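Local coordinates for D-mannose isomerase (Marinomonas mediterranea, PDB 5X32), which catalyses the reversible isomerization of D-mannose to D-fructose, also converts D-lyxose less efficiently, and does not use D-glucose, at residues Arg86-Ser91 against Gly95-Leu100; Ala116-Ala121 against Glu138-Leu143; Leu281-Ala286 against Leu338-Phe343; Val313-Phe318 against Gly354-Ile359. All blocks are in the same frame, centred on the assembly; numbering follows the deposited sequence.

Contact 1. Residues Arg86-Ser91 against Gly95-Leu100; sequences RQRHQS and GYVWLL
Gly95 O is gripped twice by Ser91. The backbone N-H comes in nearly along the C=O axis, with Ser91 N 3.1 Å from Gly95 O, while the hydroxyl reaches the oxygen from above the carbonyl plane, Ser91 OG to Gly95 O being 3.2 Å. A chi1 of 76°, which sets OG between the serine's own N and carbonyl carbon, lets one residue offer both donors. Further along, Val97 N donates to His89 O at 2.8 Å and almost straight (172°). The imidazole answers in the other direction: His89 ND1 donates to Val97 O, also at 2.8 Å, near the ring plane but bent to 145°. Val97 is thus held by its N-H and its C=O alike. Between these bonds Gln90 and Tyr96 make a single beta bridge, part of the loop by which helix 72-89 leads into strand 99-101 in the (alpha/alpha)6 barrel of this epimerase family. Leu100 CD2 lies over the His89 face, 3.7 Å from the centroid of that ring in a CH-pi contact, and the same methyl covers the centre of the Arg88 guanidinium, whose NH1 and NH2 are bonded to Asn105 and Gly102. Gln90 CG sits over the face of the Tyr96 ring, 4.1 Å from its centroid, with the amide almost parallel to the ring; the phenol oxygen is bonded to Tyr122.

Contact 2. Residues Ala116-Ala121 against Glu138-Leu143; sequences AFVILA and EVTYDL
Thr140 points its methyl at Ile119 and Val118. Thr140 and Ile119 lie side by side, pointing opposite ways; Ile119 CG1 is 3.7 Å from Thr140 CG2 and 3.9 Å from Thr140 CB. Thr140 CG2, anti to its backbone N, is the group facing Ile119, while Val118 CG1 comes in obliquely and touches both the methyl and the hydroxyl, 4.1 Å from Thr140 CG2. OG1 (chi1 -53°) also turns back along its own helix and bonds to Trp136 O. That bond satisfies the buried hydroxyl within the helix; the contact itself is van der Waals, made mainly by methyl and methylene groups. Ile119 reaches one residue further, with CD1 4.2 Å from Tyr141 N, so its end rests against backbone rather than against the tyrosine ring.

The interface is small, about 149 Å² in all. Its helices run nearly antiparallel at 166°, the axes of the two segments 9.7 Å apart at their closest, as suits consecutive helices of an alpha-helical hairpin. Around this pair, helix 52-69 packs against Phe117, Leu120 and Ala121. Helix 173-190 supplies Met179 to Ile119 and Leu183 to Tyr141, and the ring of Tyr141 meets Tyr195 of helix 193-212 edge to face.

Contact 3. Residues Leu281-Ala286 against Leu338-Phe343; sequences LAYKKA and LTLWEF
Tyr283 is the one residue of 281-286 that reaches across to 338-343, and it does so with the far end of its ring. Its CG is anti to the backbone N (chi1 -176°), which carries the phenol straight out from the helix and spans a gap where the nearest CA atoms, Tyr283 and Leu340, are still 10.1 Å apart. The packed side is against Leu340: CG of this buried leucine lies at the ring edge, near its plane, 4.1 Å from Tyr283 CE2. Trp287 backs the arrangement, stacking on Tyr283 and touching Leu340. In this way helices 271-286 and 331-347, not consecutive in the chain, meet within the (alpha/alpha)6 barrel.

The other side is looser and only partly buried. Here Tyr283 OH donates to Thr339 OG1 at 3.0 Å, and little else of the threonine comes close. Thr339 OG1 is itself bonded to Gln336 O one turn earlier in helix 331-347. A phenylalanine here would probably keep the edge contact with Leu340 but leave Thr339 OG1 without its phenolic donor, removing the one hydrogen bond between these segments. On the partly exposed side a polar bond thus complements the apolar contact with Leu340.

Contact 4. Residues Val313-Phe318 against Gly354-Ile359; sequences VQAESF and GAWYRI
Trp356 carries this contact, pushing the six-membered end of its indole from the loop before strand 359-360 against one side of helix 311-328, where Gln314 and Phe318, one turn apart, receive it. With CG anti to its own carbonyl carbon (chi1 -75°), the indole projects straight across a gap that leaves the backbones well apart: Ala315 and Trp356 are the closest CA pair, at 9.9 Å. Gln314 meets the indole with its stem, CB lying in the ring plane at the edge, 3.8 Å from Trp356 CZ3. The rest of the glutamine bends away at chi2, and its amide finds a partner outside the contact, OE1 accepting from Leu294 N. Phe318 comes from the other end of the turn. Its CE2 is 3.9 Å from Trp356 CH2, and that indole carbon lies at the edge of the phenyl ring, near its plane. Between them Ala315 CB is a looser neighbour, 4.4 Å from Trp356 CH2.

With an alanine in place of the tryptophan, the space between Phe318 and Gln314 CB would probably be left unfilled, and Phe318 CE2 would lose its indole neighbour. Helix 379-390 closes in here as well, Thr381 touching both Trp356 and Ala315. The Ala315 side chain is about 5 Å from that of His380, probably one of two catalytic histidines that donate and accept protons, whose ND1 is bonded to Glu316. The chemistry is thus divided by helix face: carbon-to-carbon packing joins the loop to the helix, while the neighbouring Glu316 probably helps to position the histidine.

In the fold
Contacts 1 and 2 lie on one side of the chain's centre and touch, Tyr96 of the first packing on Val118 of the second. Contacts 3 and 4 are also neighbours: helices 311-328 and 331-347 follow each other in the chain, and Trp341 and Leu340 pack on Phe318. Contacts 1, 2 and 4 are buried; contact 3 is only partly so. Contact 1, a helix-to-strand loop with the largest interface, is knit by backbone and side-chain hydrogen bonds. Contact 2 is van der Waals packing without polar bonds between its segments, whereas contact 3 joins non-consecutive helices through one phenol hydrogen bond and an edge contact with a leucine. Contact 4, nearest the chain's centre, is aromatic and aliphatic packing beside a probable catalytic histidine.

Contact 1. Residues Arg86-Ser91 against Gly95-Leu100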
# COMPACT_ATOMS: atom_id res chain seq x y z
N ARG A 86 11.98 14.80 6.58
CA ARG A 86 13.32 14.76 7.14
C ARG A 86 13.55 15.72 8.31
O ARG A 86 14.37 15.45 9.19
CB ARG A 86 14.33 15.06 6.04
CG ARG A 86 14.16 14.20 4.82
CD ARG A 86 15.48 14.03 4.15
NE ARG A 86 16.34 13.22 5.00
CZ ARG A 86 17.64 13.42 5.12
NH1 ARG A 86 18.22 14.42 4.47
NH2 ARG A 86 18.34 12.63 5.92
N GLN A 87 12.82 16.82 8.35
CA GLN A 87 13.07 17.81 9.39
C GLN A 87 12.15 17.67 10.60
O GLN A 87 12.50 18.08 11.71
CB GLN A 87 12.97 19.21 8.81
CG GLN A 87 13.82 19.34 7.56
CD GLN A 87 13.67 20.66 6.85
OE1 GLN A 87 12.87 21.52 7.26
NE2 GLN A 87 14.42 20.84 5.77
N ARG A 88 10.97 17.10 10.38
CA ARG A 88 9.99 16.98 11.45
C ARG A 88 9.87 15.54 11.91
O ARG A 88 9.81 15.28 13.12
CB ARG A 88 8.64 17.52 11.00
CG ARG A 88 7.59 17.47 12.07
CD ARG A 88 8.11 18.03 13.35
NE ARG A 88 7.11 18.06 14.41
CZ ARG A 88 7.07 17.14 15.36
NH1 ARG A 88 7.96 16.16 15.36
NH2 ARG A 88 6.14 17.20 16.32
N HIS A 89 9.80 14.60 10.95
CA HIS A 89 9.58 13.20 11.30
C HIS A 89 10.87 12.51 11.69
O HIS A 89 10.89 11.69 12.62
CB HIS A 89 8.91 12.43 10.14
CG HIS A 89 7.42 12.53 10.16
ND1 HIS A 89 6.63 11.83 11.04
CD2 HIS A 89 6.57 13.25 9.39
CE1 HIS A 89 5.36 12.13 10.83
NE2 HIS A 89 5.30 12.99 9.83
N GLN A 90 11.95 12.84 10.98
CA GLN A 90 13.21 12.13 11.22
C GLN A 90 13.85 12.68 12.47
O GLN A 90 14.46 13.74 12.46
CB GLN A 90 14.18 12.26 10.06
CG GLN A 90 15.31 11.23 10.13
CD GLN A 90 16.43 11.52 9.13
OE1 GLN A 90 16.41 12.52 8.42
NE2 GLN A 90 17.39 10.61 9.07
N SER A 91 13.73 11.92 13.55
CA SER A 91 14.32 12.26 14.82
C SER A 91 15.76 11.82 15.00
O SER A 91 16.35 11.12 14.17
CB SER A 91 13.51 11.68 15.98
OG SER A 91 13.74 10.29 16.11
N GLY A 95 15.37 7.14 13.83
CA GLY A 95 14.03 6.60 13.72
C GLY A 95 13.09 7.72 13.30
O GLY A 95 13.49 8.88 13.27
N TYR A 96 11.84 7.37 12.99
CA TYR A 96 10.88 8.36 12.54
C TYR A 96 9.69 8.44 13.47
O TYR A 96 9.17 7.43 13.93
CB TYR A 96 10.41 8.06 11.12
CG TYR A 96 11.48 8.28 10.09
CD1 TYR A 96 12.54 7.38 9.95
CD2 TYR A 96 11.45 9.39 9.25
CE1 TYR A 96 13.53 7.58 9.01
CE2 TYR A 96 12.44 9.60 8.30
CZ TYR A 96 13.48 8.68 8.18
OH TYR A 96 14.46 8.87 7.24
N VAL A 97 9.28 9.68 13.75
CA VAL A 97 8.11 9.93 14.58
C VAL A 97 6.87 9.32 13.89
O VAL A 97 6.59 9.59 12.71
CB VAL A 97 7.93 11.45 14.82
CG1 VAL A 97 6.65 11.73 15.60
CG2 VAL A 97 9.15 11.99 15.57
N TRP A 98 6.16 8.47 14.62
CA TRP A 98 5.01 7.74 14.10
C TRP A 98 3.80 8.66 14.08
O TRP A 98 3.07 8.73 13.08
CB TRP A 98 4.77 6.49 14.95
CG TRP A 98 3.68 5.55 14.52
CD1 TRP A 98 2.50 5.29 15.19
CD2 TRP A 98 3.65 4.74 13.34
NE1 TRP A 98 1.78 4.35 14.51
CE2 TRP A 98 2.46 4.00 13.37
CE3 TRP A 98 4.54 4.55 12.27
CZ2 TRP A 98 2.11 3.10 12.36
CZ3 TRP A 98 4.19 3.67 11.27
CH2 TRP A 98 2.98 2.96 11.32
N LEU A 99 3.61 9.39 15.17
CA LEU A 99 2.46 10.29 15.23
C LEU A 99 2.79 11.60 15.94
O LEU A 99 3.45 11.60 16.98
CB LEU A 99 1.30 9.60 15.94
CG LEU A 99 -0.07 10.20 15.63
CD1 LEU A 99 -0.46 9.87 14.20
CD2 LEU A 99 -1.10 9.73 16.63
N LEU A 100 2.28 12.71 15.43
CA LEU A 100 2.66 14.00 16.01
C LEU A 100 1.56 15.06 15.88
O LEU A 100 0.77 15.03 14.94
CB LEU A 100 3.96 14.49 15.35
CG LEU A 100 3.97 14.72 13.83
CD1 LEU A 100 3.41 16.10 13.44
CD2 LEU A 100 5.34 14.50 13.22

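Contact 2. Residues Ala116-Ala121 against Glu138-Leu143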
# COMPACT_ATOMS: atom_id res chain seq x y z
N ALA A 116 9.32 0.97 6.02
CA ALA A 116 9.07 0.55 4.64
C ALA A 116 8.56 1.75 3.86
O ALA A 116 9.08 2.07 2.80
CB ALA A 116 8.07 -0.63 4.57
N PHE A 117 7.58 2.46 4.40
CA PHE A 117 7.06 3.57 3.61
C PHE A 117 8.06 4.73 3.51
O PHE A 117 8.02 5.51 2.54
CB PHE A 117 5.72 4.03 4.16
CG PHE A 117 4.56 3.31 3.55
CD1 PHE A 117 4.21 3.54 2.24
CD2 PHE A 117 3.82 2.40 4.29
CE1 PHE A 117 3.15 2.87 1.66
CE2 PHE A 117 2.76 1.71 3.71
CZ PHE A 117 2.42 1.96 2.40
N VAL A 118 8.97 4.83 4.48
CA VAL A 118 10.04 5.81 4.42
C VAL A 118 10.96 5.49 3.23
O VAL A 118 11.29 6.38 2.42
CB VAL A 118 10.85 5.86 5.73
CG1 VAL A 118 12.15 6.66 5.55
CG2 VAL A 118 10.03 6.50 6.83
N ILE A 119 11.32 4.21 3.08
CA ILE A 119 12.09 3.76 1.93
C ILE A 119 11.34 4.00 0.61
O ILE A 119 11.93 4.47 -0.36
CB ILE A 119 12.44 2.26 2.05
CG1 ILE A 119 13.57 2.08 3.07
CG2 ILE A 119 12.87 1.68 0.71
CD1 ILE A 119 13.91 0.65 3.36
N LEU A 120 10.04 3.71 0.59
CA LEU A 120 9.24 3.95 -0.60
C LEU A 120 9.29 5.42 -1.02
O LEU A 120 9.54 5.75 -2.20
CB LEU A 120 7.79 3.52 -0.36
CG LEU A 120 6.88 3.66 -1.58
CD1 LEU A 120 7.20 2.60 -2.62
CD2 LEU A 120 5.41 3.65 -1.17
N ALA A 121 9.08 6.29 -0.04
CA ALA A 121 9.13 7.73 -0.28
C ALA A 121 10.51 8.16 -0.79
O ALA A 121 10.61 8.94 -1.73
CB ALA A 121 8.76 8.51 0.98
N GLU A 138 19.74 3.94 1.35
CA GLU A 138 20.83 3.10 1.82
C GLU A 138 20.93 3.23 3.33
O GLU A 138 21.15 2.22 4.02
CB GLU A 138 22.13 3.50 1.10
CG GLU A 138 23.42 3.06 1.73
CD GLU A 138 24.63 3.64 0.98
OE1 GLU A 138 24.56 3.84 -0.26
OE2 GLU A 138 25.64 3.94 1.65
N VAL A 139 20.72 4.44 3.86
CA VAL A 139 20.80 4.62 5.31
C VAL A 139 19.68 3.85 5.97
O VAL A 139 19.90 3.08 6.91
CB VAL A 139 20.68 6.09 5.75
CG1 VAL A 139 20.64 6.17 7.29
CG2 VAL A 139 21.80 6.95 5.18
N THR A 140 18.47 4.02 5.45
CA THR A 140 17.28 3.50 6.10
C THR A 140 17.30 1.98 6.08
O THR A 140 16.99 1.32 7.09
CB THR A 140 16.01 4.03 5.44
OG1 THR A 140 16.10 5.46 5.39
CG2 THR A 140 14.79 3.63 6.25
N TYR A 141 17.76 1.43 4.97
CA TYR A 141 17.90 -0.01 4.87
C TYR A 141 18.78 -0.52 6.02
O TYR A 141 18.44 -1.51 6.68
CB TYR A 141 18.47 -0.41 3.50
CG TYR A 141 18.55 -1.90 3.31
CD1 TYR A 141 19.67 -2.62 3.70
CD2 TYR A 141 17.48 -2.61 2.76
CE1 TYR A 141 19.73 -3.99 3.54
CE2 TYR A 141 17.54 -3.97 2.58
CZ TYR A 141 18.66 -4.66 2.97
OH TYR A 141 18.72 -6.03 2.81
N ASP A 142 19.86 0.20 6.34
CA ASP A 142 20.76 -0.33 7.35
C ASP A 142 20.18 -0.15 8.74
O ASP A 142 20.38 -1.03 9.60
CB ASP A 142 22.15 0.31 7.27
CG ASP A 142 22.70 0.34 5.87
OD1 ASP A 142 22.83 -0.75 5.24
OD2 ASP A 142 23.10 1.43 5.42
N LEU A 143 19.38 0.89 8.94
CA LEU A 143 18.67 1.04 10.20
C LEU A 143 17.83 -0.20 10.43
O LEU A 143 17.77 -0.73 11.54
CB LEU A 143 17.79 2.29 10.17
CG LEU A 143 16.83 2.44 11.34
CD1 LEU A 143 17.57 2.62 12.65
CD2 LEU A 143 15.95 3.65 11.11

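Contact 3. Residues Leu281-Ala286 against Leu338-Phe343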
# COMPACT_ATOMS: atom_id res chain seq x y z
N LEU A 281 -8.62 -17.96 -4.84
CA LEU A 281 -9.15 -18.29 -3.52
C LEU A 281 -9.74 -17.06 -2.81
O LEU A 281 -10.87 -17.12 -2.30
CB LEU A 281 -8.05 -18.93 -2.67
CG LEU A 281 -8.50 -20.06 -1.75
CD1 LEU A 281 -9.50 -20.96 -2.44
CD2 LEU A 281 -7.31 -20.85 -1.32
N ALA A 282 -8.97 -15.97 -2.75
CA ALA A 282 -9.42 -14.75 -2.06
C ALA A 282 -10.69 -14.20 -2.70
O ALA A 282 -11.71 -14.05 -2.04
CB ALA A 282 -8.34 -13.67 -2.07
N TYR A 283 -10.63 -13.98 -4.01
CA TYR A 283 -11.77 -13.41 -4.70
C TYR A 283 -12.99 -14.29 -4.52
O TYR A 283 -14.07 -13.80 -4.16
CB TYR A 283 -11.46 -13.20 -6.19
CG TYR A 283 -12.59 -12.52 -6.97
CD1 TYR A 283 -13.70 -13.24 -7.42
CD2 TYR A 283 -12.54 -11.15 -7.24
CE1 TYR A 283 -14.72 -12.62 -8.12
CE2 TYR A 283 -13.55 -10.52 -7.94
CZ TYR A 283 -14.65 -11.26 -8.38
OH TYR A 283 -15.66 -10.65 -9.08
N LYS A 284 -12.84 -15.59 -4.72
CA LYS A 284 -14.00 -16.46 -4.61
C LYS A 284 -14.58 -16.42 -3.20
O LYS A 284 -15.80 -16.38 -3.04
CB LYS A 284 -13.67 -17.90 -4.97
CG LYS A 284 -14.82 -18.85 -4.71
CD LYS A 284 -14.63 -20.16 -5.43
CE LYS A 284 -13.16 -20.50 -5.58
NZ LYS A 284 -12.99 -21.82 -6.25
N LYS A 285 -13.72 -16.37 -2.19
CA LYS A 285 -14.25 -16.31 -0.83
C LYS A 285 -14.89 -14.97 -0.46
O LYS A 285 -15.84 -14.95 0.33
CB LYS A 285 -13.18 -16.65 0.20
CG LYS A 285 -12.74 -18.11 0.19
CD LYS A 285 -11.93 -18.37 1.43
CE LYS A 285 -11.07 -19.60 1.38
NZ LYS A 285 -10.27 -19.64 2.65
N ALA A 286 -14.41 -13.86 -1.02
CA ALA A 286 -14.76 -12.55 -0.46
C ALA A 286 -15.70 -11.72 -1.34
O ALA A 286 -16.24 -10.69 -0.90
CB ALA A 286 -13.50 -11.78 -0.18
N LEU A 338 -13.07 -6.09 -14.58
CA LEU A 338 -14.24 -5.28 -14.90
C LEU A 338 -15.26 -5.28 -13.76
O LEU A 338 -15.90 -4.27 -13.51
CB LEU A 338 -14.91 -5.75 -16.20
CG LEU A 338 -14.04 -5.47 -17.42
CD1 LEU A 338 -14.75 -5.89 -18.68
CD2 LEU A 338 -13.59 -3.99 -17.48
N THR A 339 -15.44 -6.42 -13.09
CA THR A 339 -16.39 -6.44 -11.97
C THR A 339 -15.92 -5.54 -10.83
O THR A 339 -16.72 -4.82 -10.22
CB THR A 339 -16.62 -7.87 -11.44
OG1 THR A 339 -15.37 -8.46 -11.10
CG2 THR A 339 -17.30 -8.71 -12.51
N LEU A 340 -14.63 -5.57 -10.54
CA LEU A 340 -14.08 -4.77 -9.45
C LEU A 340 -14.18 -3.28 -9.77
O LEU A 340 -14.58 -2.48 -8.92
CB LEU A 340 -12.65 -5.18 -9.17
CG LEU A 340 -12.57 -6.56 -8.52
CD1 LEU A 340 -11.18 -7.17 -8.69
CD2 LEU A 340 -12.93 -6.44 -7.04
N TRP A 341 -13.84 -2.91 -11.00
CA TRP A 341 -14.03 -1.53 -11.42
C TRP A 341 -15.51 -1.12 -11.42
O TRP A 341 -15.83 0.01 -11.05
CB TRP A 341 -13.42 -1.29 -12.80
CG TRP A 341 -12.01 -0.79 -12.74
CD1 TRP A 341 -10.89 -1.48 -13.07
CD2 TRP A 341 -11.57 0.51 -12.30
NE1 TRP A 341 -9.77 -0.70 -12.87
CE2 TRP A 341 -10.16 0.53 -12.40
CE3 TRP A 341 -12.23 1.67 -11.84
CZ2 TRP A 341 -9.40 1.66 -12.06
CZ3 TRP A 341 -11.45 2.79 -11.49
CH2 TRP A 341 -10.06 2.77 -11.60
N GLU A 342 -16.41 -2.00 -11.84
CA GLU A 342 -17.83 -1.64 -11.86
C GLU A 342 -18.31 -1.35 -10.45
O GLU A 342 -18.88 -0.29 -10.20
CB GLU A 342 -18.67 -2.74 -12.51
CG GLU A 342 -18.58 -2.70 -14.03
CD GLU A 342 -19.09 -3.97 -14.71
OE1 GLU A 342 -19.72 -4.82 -14.04
OE2 GLU A 342 -18.83 -4.11 -15.93
N PHE A 343 -18.03 -2.26 -9.53
CA PHE A 343 -18.41 -2.02 -8.14
C PHE A 343 -17.83 -0.70 -7.64
O PHE A 343 -18.52 0.09 -6.99
CB PHE A 343 -17.93 -3.16 -7.23
CG PHE A 343 -18.07 -2.84 -5.77
CD1 PHE A 343 -19.29 -2.98 -5.13
CD2 PHE A 343 -17.00 -2.35 -5.04
CE1 PHE A 343 -19.43 -2.68 -3.78
CE2 PHE A 343 -17.13 -2.05 -3.70
CZ PHE A 343 -18.36 -2.22 -3.07

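Contact 4. Residues Val313-Phe318 against Gly354-Ile359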
# COMPACT_ATOMS: atom_id res chain seq x y z
N VAL A 313 -8.80 -2.64 -0.72
CA VAL A 313 -9.04 -4.03 -1.09
C VAL A 313 -9.53 -4.15 -2.55
O VAL A 313 -9.00 -4.95 -3.34
CB VAL A 313 -10.06 -4.67 -0.15
CG1 VAL A 313 -10.49 -6.04 -0.68
CG2 VAL A 313 -9.50 -4.76 1.27
N GLN A 314 -10.49 -3.30 -2.90
CA GLN A 314 -10.97 -3.21 -4.27
C GLN A 314 -9.85 -2.84 -5.24
O GLN A 314 -9.74 -3.41 -6.34
CB GLN A 314 -12.11 -2.19 -4.34
CG GLN A 314 -13.53 -2.72 -4.15
CD GLN A 314 -13.69 -3.76 -3.06
OE1 GLN A 314 -13.85 -4.93 -3.37
NE2 GLN A 314 -13.68 -3.35 -1.80
N ALA A 315 -8.99 -1.92 -4.82
CA ALA A 315 -7.97 -1.41 -5.72
C ALA A 315 -6.82 -2.40 -5.90
O ALA A 315 -6.44 -2.73 -7.03
CB ALA A 315 -7.46 -0.04 -5.23
N GLU A 316 -6.28 -2.90 -4.80
CA GLU A 316 -5.19 -3.87 -4.88
C GLU A 316 -5.68 -5.09 -5.68
O GLU A 316 -4.93 -5.69 -6.47
CB GLU A 316 -4.72 -4.27 -3.49
CG GLU A 316 -4.14 -3.09 -2.68
CD GLU A 316 -2.78 -2.59 -3.17
OE1 GLU A 316 -1.95 -3.40 -3.65
OE2 GLU A 316 -2.55 -1.35 -3.11
N SER A 317 -6.97 -5.43 -5.50
CA SER A 317 -7.50 -6.58 -6.21
C SER A 317 -7.64 -6.33 -7.70
O SER A 317 -7.39 -7.24 -8.49
CB SER A 317 -8.84 -7.02 -5.63
OG SER A 317 -8.65 -7.53 -4.32
N PHE A 318 -8.03 -5.13 -8.14
CA PHE A 318 -8.09 -4.98 -9.59
C PHE A 318 -6.68 -4.82 -10.20
O PHE A 318 -6.47 -5.14 -11.38
CB PHE A 318 -9.04 -3.83 -10.03
CG PHE A 318 -8.55 -2.43 -9.77
CD1 PHE A 318 -7.48 -1.90 -10.48
CD2 PHE A 318 -9.23 -1.60 -8.90
CE1 PHE A 318 -7.05 -0.59 -10.27
CE2 PHE A 318 -8.83 -0.29 -8.69
CZ PHE A 318 -7.73 0.21 -9.37
N GLY A 354 -14.20 13.82 -6.09
CA GLY A 354 -13.04 13.06 -6.51
C GLY A 354 -12.51 12.16 -5.41
O GLY A 354 -12.88 12.34 -4.24
N ALA A 355 -11.65 11.22 -5.79
CA ALA A 355 -11.00 10.27 -4.87
C ALA A 355 -12.00 9.27 -4.30
O ALA A 355 -13.20 9.47 -4.40
CB ALA A 355 -10.26 10.99 -3.74
N TRP A 356 -11.49 8.24 -3.65
CA TRP A 356 -12.31 7.12 -3.21
C TRP A 356 -12.90 7.28 -1.82
O TRP A 356 -12.25 7.80 -0.93
CB TRP A 356 -11.49 5.83 -3.23
CG TRP A 356 -11.21 5.23 -4.59
CD1 TRP A 356 -10.70 5.87 -5.68
CD2 TRP A 356 -11.37 3.86 -4.96
NE1 TRP A 356 -10.56 4.98 -6.72
CE2 TRP A 356 -10.96 3.74 -6.31
CE3 TRP A 356 -11.82 2.72 -4.30
CZ2 TRP A 356 -10.99 2.52 -7.00
CZ3 TRP A 356 -11.84 1.50 -4.99
CH2 TRP A 356 -11.43 1.42 -6.32
N TYR A 357 -14.13 6.83 -1.63
CA TYR A 357 -14.66 6.66 -0.30
C TYR A 357 -13.81 5.61 0.38
O TYR A 357 -13.27 4.71 -0.28
CB TYR A 357 -16.12 6.24 -0.32
CG TYR A 357 -17.06 7.26 -0.92
CD1 TYR A 357 -16.92 8.63 -0.65
CD2 TYR A 357 -18.05 6.86 -1.81
CE1 TYR A 357 -17.78 9.56 -1.22
CE2 TYR A 357 -18.90 7.77 -2.37
CZ TYR A 357 -18.76 9.11 -2.08
OH TYR A 357 -19.63 9.96 -2.69
N ARG A 358 -13.66 5.70 1.69
CA ARG A 358 -12.78 4.78 2.38
C ARG A 358 -13.47 3.44 2.65
O ARG A 358 -12.88 2.37 2.47
CB ARG A 358 -12.30 5.39 3.69
CG ARG A 358 -11.32 4.53 4.43
CD ARG A 358 -11.00 5.09 5.79
NE ARG A 358 -10.62 4.00 6.67
CZ ARG A 358 -11.42 3.41 7.55
NH1 ARG A 358 -12.67 3.84 7.72
NH2 ARG A 358 -10.97 2.40 8.28
N ILE A 359 -14.73 3.50 3.04
CA ILE A 359 -15.38 2.31 3.53
C ILE A 359 -16.90 2.36 3.48
O ILE A 359 -17.51 3.33 3.90
CB ILE A 359 -14.93 2.04 4.97
CG1 ILE A 359 -15.63 0.81 5.55
CG2 ILE A 359 -15.15 3.27 5.82
CD1 ILE A 359 -15.33 0.57 7.02